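Local coordinates for protein ribonucleoside-diphosphate reductase (Sulfolobus acidocaldarius DSM 639, PDB 6QRZ) that binds a manganese/iron cofactor in a ferritin-like helical fold and probably acts as an R2-like ligand-binding oxidase, at residues N80-G92 / L146-Q158. Numbering follows the deposited sequence.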
ATOM      1  N   ASN A  80       9.763  30.865  -7.505  1.00 71.92           N
ATOM      2  CA  ASN A  80       8.925  30.940  -6.312  1.00 72.50           C
ATOM      3  C   ASN A  80       7.576  30.268  -6.542  1.00 72.37           C
ATOM      4  O   ASN A  80       7.071  29.561  -5.662  1.00 70.84           O
ATOM      5  CB  ASN A  80       8.740  32.400  -5.898  1.00 50.35           C
ATOM      6  CG  ASN A  80       8.099  32.545  -4.531  1.00 50.35           C
ATOM      7  OD1 ASN A  80       7.947  31.571  -3.796  1.00 50.35           O
ATOM      8  ND2 ASN A  80       7.728  33.772  -4.181  1.00 50.35           N
ATOM      9  N   TYR A  81       6.980  30.473  -7.719  1.00 62.41           N
ATOM     10  CA  TYR A  81       5.693  29.845  -8.008  1.00 61.45           C
ATOM     11  C   TYR A  81       5.854  28.357  -8.288  1.00 62.07           C
ATOM     12  O   TYR A  81       5.010  27.551  -7.883  1.00 61.51           O
ATOM     13  CB  TYR A  81       5.019  30.544  -9.187  1.00 61.52           C
ATOM     14  CG  TYR A  81       3.702  29.922  -9.592  1.00 60.78           C
ATOM     15  CD1 TYR A  81       2.546  30.157  -8.859  1.00 61.00           C
ATOM     16  CD2 TYR A  81       3.612  29.104 -10.711  1.00 63.40           C
ATOM     17  CE1 TYR A  81       1.339  29.591  -9.225  1.00 63.90           C
ATOM     18  CE2 TYR A  81       2.410  28.533 -11.085  1.00 62.45           C
ATOM     19  CZ  TYR A  81       1.277  28.780 -10.338  1.00 65.31           C
ATOM     20  OH  TYR A  81       0.077  28.216 -10.706  1.00 67.22           O
ATOM     21  N   LEU A  82       6.926  27.975  -8.988  1.00 65.68           N
ATOM     22  CA  LEU A  82       7.176  26.559  -9.239  1.00 65.75           C
ATOM     23  C   LEU A  82       7.409  25.809  -7.934  1.00 66.26           C
ATOM     24  O   LEU A  82       6.861  24.720  -7.728  1.00 66.64           O
ATOM     25  CB  LEU A  82       8.368  26.397 -10.183  1.00 47.34           C
ATOM     26  CG  LEU A  82       8.652  25.004 -10.757  1.00 47.34           C
ATOM     27  CD1 LEU A  82       9.200  25.121 -12.168  1.00 47.34           C
ATOM     28  CD2 LEU A  82       9.624  24.227  -9.879  1.00 47.34           C
ATOM     29  N   LEU A  83       8.216  26.382  -7.037  1.00 62.03           N
ATOM     30  CA  LEU A  83       8.406  25.774  -5.724  1.00 60.97           C
ATOM     31  C   LEU A  83       7.109  25.765  -4.926  1.00 60.36           C
ATOM     32  O   LEU A  83       6.902  24.879  -4.090  1.00 58.46           O
ATOM     33  CB  LEU A  83       9.500  26.517  -4.958  1.00 47.14           C
ATOM     34  CG  LEU A  83       9.871  25.995  -3.569  1.00 47.14           C
ATOM     35  CD1 LEU A  83      10.372  24.563  -3.653  1.00 47.14           C
ATOM     36  CD2 LEU A  83      10.912  26.896  -2.923  1.00 47.14           C
ATOM     37  N   ASN A  84       6.226  26.733  -5.174  1.00 59.17           N
ATOM     38  CA  ASN A  84       4.952  26.777  -4.466  1.00 59.61           C
ATOM     39  C   ASN A  84       4.057  25.614  -4.876  1.00 59.94           C
ATOM     40  O   ASN A  84       3.561  24.869  -4.022  1.00 59.17           O
ATOM     41  CB  ASN A  84       4.257  28.116  -4.725  1.00 46.89           C
ATOM     42  CG  ASN A  84       2.971  28.271  -3.936  1.00 46.89           C
ATOM     43  OD1 ASN A  84       2.705  27.517  -3.000  1.00 46.89           O
ATOM     44  ND2 ASN A  84       2.167  29.260  -4.308  1.00 46.89           N
ATOM     45  N   ILE A  85       3.846  25.437  -6.182  1.00 59.15           N
ATOM     46  CA  ILE A  85       2.947  24.388  -6.650  1.00 58.92           C
ATOM     47  C   ILE A  85       3.548  23.006  -6.420  1.00 59.38           C
ATOM     48  O   ILE A  85       2.815  22.024  -6.256  1.00 59.26           O
ATOM     49  CB  ILE A  85       2.588  24.618  -8.129  1.00 48.84           C
ATOM     50  CG1 ILE A  85       3.854  24.714  -8.983  1.00 48.84           C
ATOM     51  CG2 ILE A  85       1.743  25.876  -8.280  1.00 48.84           C
ATOM     52  CD1 ILE A  85       3.600  25.170 -10.403  1.00 48.84           C
ATOM     53  N   VAL A  86       4.878  22.898  -6.403  1.00 54.69           N
ATOM     54  CA  VAL A  86       5.507  21.629  -6.050  1.00 54.21           C
ATOM     55  C   VAL A  86       5.339  21.354  -4.560  1.00 53.76           C
ATOM     56  O   VAL A  86       5.105  20.211  -4.147  1.00 54.46           O
ATOM     57  CB  VAL A  86       6.989  21.628  -6.471  1.00 44.56           C
ATOM     58  CG1 VAL A  86       7.730  20.463  -5.834  1.00 44.56           C
ATOM     59  CG2 VAL A  86       7.103  21.557  -7.986  1.00 44.56           C
ATOM     60  N   SER A  87       5.441  22.397  -3.733  1.00 50.27           N
ATOM     61  CA  SER A  87       5.201  22.235  -2.303  1.00 48.98           C
ATOM     62  C   SER A  87       3.757  21.851  -2.016  1.00 50.10           C
ATOM     63  O   SER A  87       3.475  21.236  -0.982  1.00 48.09           O
ATOM     64  CB  SER A  87       5.557  23.522  -1.558  1.00 48.65           C
ATOM     65  OG  SER A  87       6.890  23.918  -1.826  1.00 50.44           O
ATOM     66  N   LEU A  88       2.830  22.207  -2.909  1.00 48.92           N
ATOM     67  CA  LEU A  88       1.432  21.847  -2.703  1.00 48.80           C
ATOM     68  C   LEU A  88       1.213  20.354  -2.915  1.00 48.26           C
ATOM     69  O   LEU A  88       0.578  19.686  -2.092  1.00 47.78           O
ATOM     70  CB  LEU A  88       0.537  22.663  -3.635  1.00 40.10           C
ATOM     71  CG  LEU A  88       0.510  24.170  -3.379  1.00 40.10           C
ATOM     72  CD1 LEU A  88      -0.434  24.864  -4.349  1.00 40.10           C
ATOM     73  CD2 LEU A  88       0.121  24.462  -1.939  1.00 40.10           C
ATOM     74  N   PHE A  89       1.734  19.810  -4.017  1.00 42.57           N
ATOM     75  CA  PHE A  89       1.580  18.381  -4.268  1.00 44.03           C
ATOM     76  C   PHE A  89       2.314  17.558  -3.217  1.00 43.39           C
ATOM     77  O   PHE A  89       1.730  16.661  -2.599  1.00 43.38           O
ATOM     78  CB  PHE A  89       2.074  18.035  -5.673  1.00 44.52           C
ATOM     79  CG  PHE A  89       1.115  18.419  -6.762  1.00 44.32           C
ATOM     80  CD1 PHE A  89       0.013  17.626  -7.043  1.00 43.41           C
ATOM     81  CD2 PHE A  89       1.314  19.568  -7.509  1.00 43.20           C
ATOM     82  CE1 PHE A  89      -0.872  17.975  -8.045  1.00 43.85           C
ATOM     83  CE2 PHE A  89       0.431  19.923  -8.513  1.00 43.48           C
ATOM     84  CZ  PHE A  89      -0.662  19.124  -8.780  1.00 44.59           C
ATOM     85  N   MET A  90       3.596  17.865  -2.987  1.00 45.04           N
ATOM     86  CA  MET A  90       4.388  17.097  -2.029  1.00 45.69           C
ATOM     87  C   MET A  90       3.747  17.099  -0.647  1.00 45.66           C
ATOM     88  O   MET A  90       3.825  16.103   0.083  1.00 44.62           O
ATOM     89  CB  MET A  90       5.809  17.655  -1.959  1.00 39.23           C
ATOM     90  CG  MET A  90       6.752  16.832  -1.102  1.00 39.23           C
ATOM     91  SD  MET A  90       8.342  17.640  -0.864  1.00 39.23           S
ATOM     92  CE  MET A  90       7.840  19.093   0.053  1.00 39.23           C
ATOM     93  N   ALA A  91       3.108  18.207  -0.268  1.00 41.37           N
ATOM     94  CA  ALA A  91       2.350  18.228   0.978  1.00 40.80           C
ATOM     95  C   ALA A  91       1.131  17.321   0.892  1.00 40.83           C
ATOM     96  O   ALA A  91       0.785  16.640   1.865  1.00 41.05           O
ATOM     97  CB  ALA A  91       1.927  19.658   1.312  1.00 41.59           C
ATOM     98  N   GLY A  92       0.472  17.296  -0.263  1.00 40.43           N
ATOM     99  CA  GLY A  92      -0.724  16.500  -0.439  1.00 40.61           C
ATOM    100  C   GLY A  92      -0.458  15.023  -0.620  1.00 40.88           C
ATOM    101  O   GLY A  92      -1.214  14.189  -0.113  1.00 40.48           O
ATOM    102  N   LEU A 146       9.455  24.043   3.465  1.00 47.14           N
ATOM    103  CA  LEU A 146       8.436  24.437   2.501  1.00 47.01           C
ATOM    104  C   LEU A 146       7.068  24.599   3.154  1.00 47.68           C
ATOM    105  O   LEU A 146       6.054  24.652   2.452  1.00 47.70           O
ATOM    106  CB  LEU A 146       8.364  23.425   1.356  1.00 46.58           C
ATOM    107  CG  LEU A 146       9.639  23.296   0.522  1.00 47.83           C
ATOM    108  CD1 LEU A 146       9.461  22.304  -0.615  1.00 46.88           C
ATOM    109  CD2 LEU A 146      10.069  24.655  -0.007  1.00 50.33           C
ATOM    110  N   THR A 147       7.019  24.671   4.486  1.00 60.54           N
ATOM    111  CA  THR A 147       5.754  24.883   5.184  1.00 61.46           C
ATOM    112  C   THR A 147       5.198  26.284   4.954  1.00 61.07           C
ATOM    113  O   THR A 147       3.988  26.491   5.094  1.00 61.16           O
ATOM    114  CB  THR A 147       5.938  24.621   6.683  1.00 41.60           C
ATOM    115  OG1 THR A 147       6.630  23.379   6.867  1.00 41.60           O
ATOM    116  CG2 THR A 147       4.595  24.540   7.393  1.00 41.60           C
ATOM    117  N   ILE A 148       6.045  27.242   4.577  1.00 72.53           N
ATOM    118  CA  ILE A 148       5.599  28.608   4.320  1.00 73.15           C
ATOM    119  C   ILE A 148       4.970  28.697   2.935  1.00 73.49           C
ATOM    120  O   ILE A 148       4.751  29.794   2.409  1.00 72.65           O
ATOM    121  CB  ILE A 148       6.760  29.610   4.474  1.00 52.22           C
ATOM    122  CG1 ILE A 148       8.018  29.104   3.763  1.00 52.22           C
ATOM    123  CG2 ILE A 148       7.045  29.874   5.947  1.00 52.22           C
ATOM    124  CD1 ILE A 148       8.219  29.683   2.380  1.00 52.22           C
ATOM    125  N   PHE A 149       4.678  27.540   2.335  1.00 61.78           N
ATOM    126  CA  PHE A 149       3.929  27.461   1.091  1.00 63.23           C
ATOM    127  C   PHE A 149       2.597  26.740   1.223  1.00 63.08           C
ATOM    128  O   PHE A 149       1.707  26.975   0.401  1.00 63.59           O
ATOM    129  CB  PHE A 149       4.750  26.749   0.004  1.00 45.78           C
ATOM    130  CG  PHE A 149       5.848  27.589  -0.578  1.00 45.78           C
ATOM    131  CD1 PHE A 149       5.556  28.604  -1.472  1.00 45.78           C
ATOM    132  CD2 PHE A 149       7.172  27.353  -0.248  1.00 45.78           C
ATOM    133  CE1 PHE A 149       6.561  29.375  -2.018  1.00 45.78           C
ATOM    134  CE2 PHE A 149       8.184  28.121  -0.791  1.00 45.78           C
ATOM    135  CZ  PHE A 149       7.877  29.135  -1.676  1.00 45.78           C
ATOM    136  N   THR A 150       2.436  25.874   2.222  1.00 55.26           N
ATOM    137  CA  THR A 150       1.231  25.070   2.379  1.00 55.34           C
ATOM    138  C   THR A 150       0.183  25.721   3.271  1.00 56.81           C
ATOM    139  O   THR A 150      -0.919  25.177   3.399  1.00 56.24           O
ATOM    140  CB  THR A 150       1.589  23.692   2.953  1.00 42.13           C
ATOM    141  OG1 THR A 150       0.390  22.959   3.227  1.00 42.13           O
ATOM    142  CG2 THR A 150       2.378  23.841   4.241  1.00 42.13           C
ATOM    143  N   THR A 151       0.488  26.864   3.883  1.00 58.15           N
ATOM    144  CA  THR A 151      -0.428  27.467   4.841  1.00 59.03           C
ATOM    145  C   THR A 151      -0.487  28.980   4.688  1.00 58.48           C
ATOM    146  O   THR A 151      -1.573  29.566   4.638  1.00 58.46           O
ATOM    147  CB  THR A 151      -0.012  27.104   6.269  1.00 38.30           C
ATOM    148  OG1 THR A 151      -0.140  25.690   6.462  1.00 38.30           O
ATOM    149  CG2 THR A 151      -0.876  27.836   7.283  1.00 38.30           C
ATOM    150  N   GLU A 152       0.680  29.619   4.608  1.00 58.59           N
ATOM    151  CA  GLU A 152       0.731  31.078   4.625  1.00 58.39           C
ATOM    152  C   GLU A 152       0.273  31.669   3.296  1.00 57.44           C
ATOM    153  O   GLU A 152      -0.523  32.615   3.270  1.00 55.02           O
ATOM    154  CB  GLU A 152       2.146  31.541   4.969  1.00 43.40           C
ATOM    155  CG  GLU A 152       2.591  31.181   6.377  1.00 43.40           C
ATOM    156  CD  GLU A 152       1.782  31.890   7.449  1.00 43.40           C
ATOM    157  OE1 GLU A 152       1.260  32.992   7.174  1.00 43.40           O
ATOM    158  OE2 GLU A 152       1.666  31.343   8.565  1.00 43.40           O
ATOM    159  N   TYR A 153       0.763  31.126   2.180  1.00 59.67           N
ATOM    160  CA  TYR A 153       0.468  31.719   0.880  1.00 59.09           C
ATOM    161  C   TYR A 153      -0.940  31.400   0.393  1.00 59.55           C
ATOM    162  O   TYR A 153      -1.529  32.199  -0.343  1.00 59.75           O
ATOM    163  CB  TYR A 153       1.497  31.259  -0.154  1.00 52.29           C
ATOM    164  CG  TYR A 153       2.807  32.013  -0.086  1.00 52.29           C
ATOM    165  CD1 TYR A 153       2.917  33.191   0.643  1.00 52.29           C
ATOM    166  CD2 TYR A 153       3.932  31.552  -0.755  1.00 52.29           C
ATOM    167  CE1 TYR A 153       4.109  33.886   0.705  1.00 52.29           C
ATOM    168  CE2 TYR A 153       5.130  32.240  -0.699  1.00 52.29           C
ATOM    169  CZ  TYR A 153       5.213  33.406   0.032  1.00 52.29           C
ATOM    170  OH  TYR A 153       6.403  34.093   0.091  1.00 52.29           O
ATOM    171  N   ASN A 154      -1.498  30.254   0.783  1.00 43.27           N
ATOM    172  CA  ASN A 154      -2.840  29.857   0.361  1.00 43.27           C
ATOM    173  C   ASN A 154      -3.534  29.130   1.506  1.00 43.27           C
ATOM    174  O   ASN A 154      -3.277  27.939   1.743  1.00 43.27           O
ATOM    175  CB  ASN A 154      -2.792  28.989  -0.894  1.00 43.27           C
ATOM    176  CG  ASN A 154      -1.611  28.044  -0.902  1.00 43.27           C
ATOM    177  OD1 ASN A 154      -0.959  27.839   0.120  1.00 43.27           O
ATOM    178  ND2 ASN A 154      -1.327  27.461  -2.061  1.00 43.27           N
ATOM    179  N   PRO A 155      -4.423  29.810   2.235  1.00 39.36           N
ATOM    180  CA  PRO A 155      -5.092  29.156   3.370  1.00 39.85           C
ATOM    181  C   PRO A 155      -6.129  28.128   2.958  1.00 39.92           C
ATOM    182  O   PRO A 155      -6.494  27.286   3.787  1.00 40.33           O
ATOM    183  CB  PRO A 155      -5.736  30.327   4.119  1.00 41.44           C
ATOM    184  CG  PRO A 155      -5.986  31.339   3.058  1.00 39.76           C
ATOM    185  CD  PRO A 155      -4.847  31.212   2.078  1.00 40.56           C
ATOM    186  N   TRP A 156      -6.625  28.173   1.716  1.00 41.06           N
ATOM    187  CA  TRP A 156      -7.537  27.129   1.256  1.00 40.57           C
ATOM    188  C   TRP A 156      -6.872  25.763   1.304  1.00 41.10           C
ATOM    189  O   TRP A 156      -7.534  24.756   1.580  1.00 40.50           O
ATOM    190  CB  TRP A 156      -8.026  27.432  -0.163  1.00 37.20           C
ATOM    191  CG  TRP A 156      -6.962  27.307  -1.220  1.00 37.20           C
ATOM    192  CD1 TRP A 156      -6.200  28.312  -1.737  1.00 37.20           C
ATOM    193  CD2 TRP A 156      -6.547  26.106  -1.887  1.00 37.20           C
ATOM    194  NE1 TRP A 156      -5.335  27.814  -2.683  1.00 37.20           N
ATOM    195  CE2 TRP A 156      -5.527  26.462  -2.792  1.00 37.20           C
ATOM    196  CE3 TRP A 156      -6.935  24.765  -1.803  1.00 37.20           C
ATOM    197  CZ2 TRP A 156      -4.893  25.527  -3.607  1.00 37.20           C
ATOM    198  CZ3 TRP A 156      -6.304  23.839  -2.614  1.00 37.20           C
ATOM    199  CH2 TRP A 156      -5.295  24.224  -3.504  1.00 37.20           C
ATOM    200  N   TYR A 157      -5.566  25.711   1.039  1.00 40.99           N
ATOM    201  CA  TYR A 157      -4.821  24.467   1.149  1.00 41.74           C
ATOM    202  C   TYR A 157      -4.648  24.035   2.598  1.00 42.18           C
ATOM    203  O   TYR A 157      -4.451  22.845   2.861  1.00 42.11           O
ATOM    204  CB  TYR A 157      -3.460  24.623   0.472  1.00 41.52           C
ATOM    205  CG  TYR A 157      -2.750  23.319   0.221  1.00 39.52           C
ATOM    206  CD1 TYR A 157      -3.095  22.518  -0.859  1.00 39.29           C
ATOM    207  CD2 TYR A 157      -1.733  22.890   1.059  1.00 41.67           C
ATOM    208  CE1 TYR A 157      -2.447  21.327  -1.093  1.00 42.03           C
ATOM    209  CE2 TYR A 157      -1.080  21.699   0.833  1.00 40.58           C
ATOM    210  CZ  TYR A 157      -1.440  20.922  -0.243  1.00 39.90           C
ATOM    211  OH  TYR A 157      -0.791  19.732  -0.469  1.00 41.12           O
ATOM    212  N   GLN A 158      -4.716  24.978   3.540  1.00 38.53           N
ATOM    213  CA  GLN A 158      -4.703  24.632   4.956  1.00 39.44           C
ATOM    214  C   GLN A 158      -6.071  24.148   5.420  1.00 38.74           C
ATOM    215  O   GLN A 158      -6.162  23.230   6.241  1.00 37.22           O
ATOM    216  CB  GLN A 158      -4.258  25.840   5.784  1.00 39.75           C
ATOM    217  CG  GLN A 158      -4.358  25.641   7.288  1.00 39.75           C
ATOM    218  CD  GLN A 158      -4.127  26.924   8.061  1.00 39.75           C
ATOM    219  OE1 GLN A 158      -4.132  28.016   7.493  1.00 39.75           O
ATOM    220  NE2 GLN A 158      -3.919  26.799   9.367  1.00 39.75           N
TER
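Asn-84 and Phe-149 bring the backbones to 5.7 Å between their CA atoms, where 146-158, a weak helical turn and loop leading into helix 155-169, lies beside 80-92 of helix 76-98. Phe-149 is a knob in a hole made by Asn-80, Leu-83, Asn-84 and Ser-87, residues spaced to face one side of a helix. Its CG lies anti to the carbonyl carbon (chi1 -75°), which turns the ring toward the helix and into this hole. There the flat side chain meets unlike neighbours: Leu-83 CD2 touches CE2 at 3.7 Å, the small Ser-87 lets its CB lie 3.7 Å from Phe-149 CB, and Asn-80 brings OD1 to the ring edge near its plane, the amide turned 70° from the ring. Asn-84 lays CB 3.5 Å from Phe-149 CD1. An alanine in place of Phe-149 would probably leave the hole unfilled and Leu-83 without its aromatic partner. Ser-87 suits the interface because OG bonds back to Leu-83 O, satisfying the hydroxyl within its own helix while Leu-146 packs against it. Leu-146 forks, CD2 meeting Leu-83 CD1 at 3.7 Å and CD1 meeting Met-90 CE at 3.7 Å, at the end of an unbranched side chain. Farther along, Leu-88 CD2 sits over the centre of the Tyr-157 ring, 3.8 Å from its centroid, in a CH-pi contact, and Ala-91 CB, small enough to fit, lies at that ring's edge. This packing joins the turn before helix 155-169 to helix 76-98 of the ferritin-like fold, which also carries manganese ligand Glu-93 and rests on helices 192-211 and 113-139.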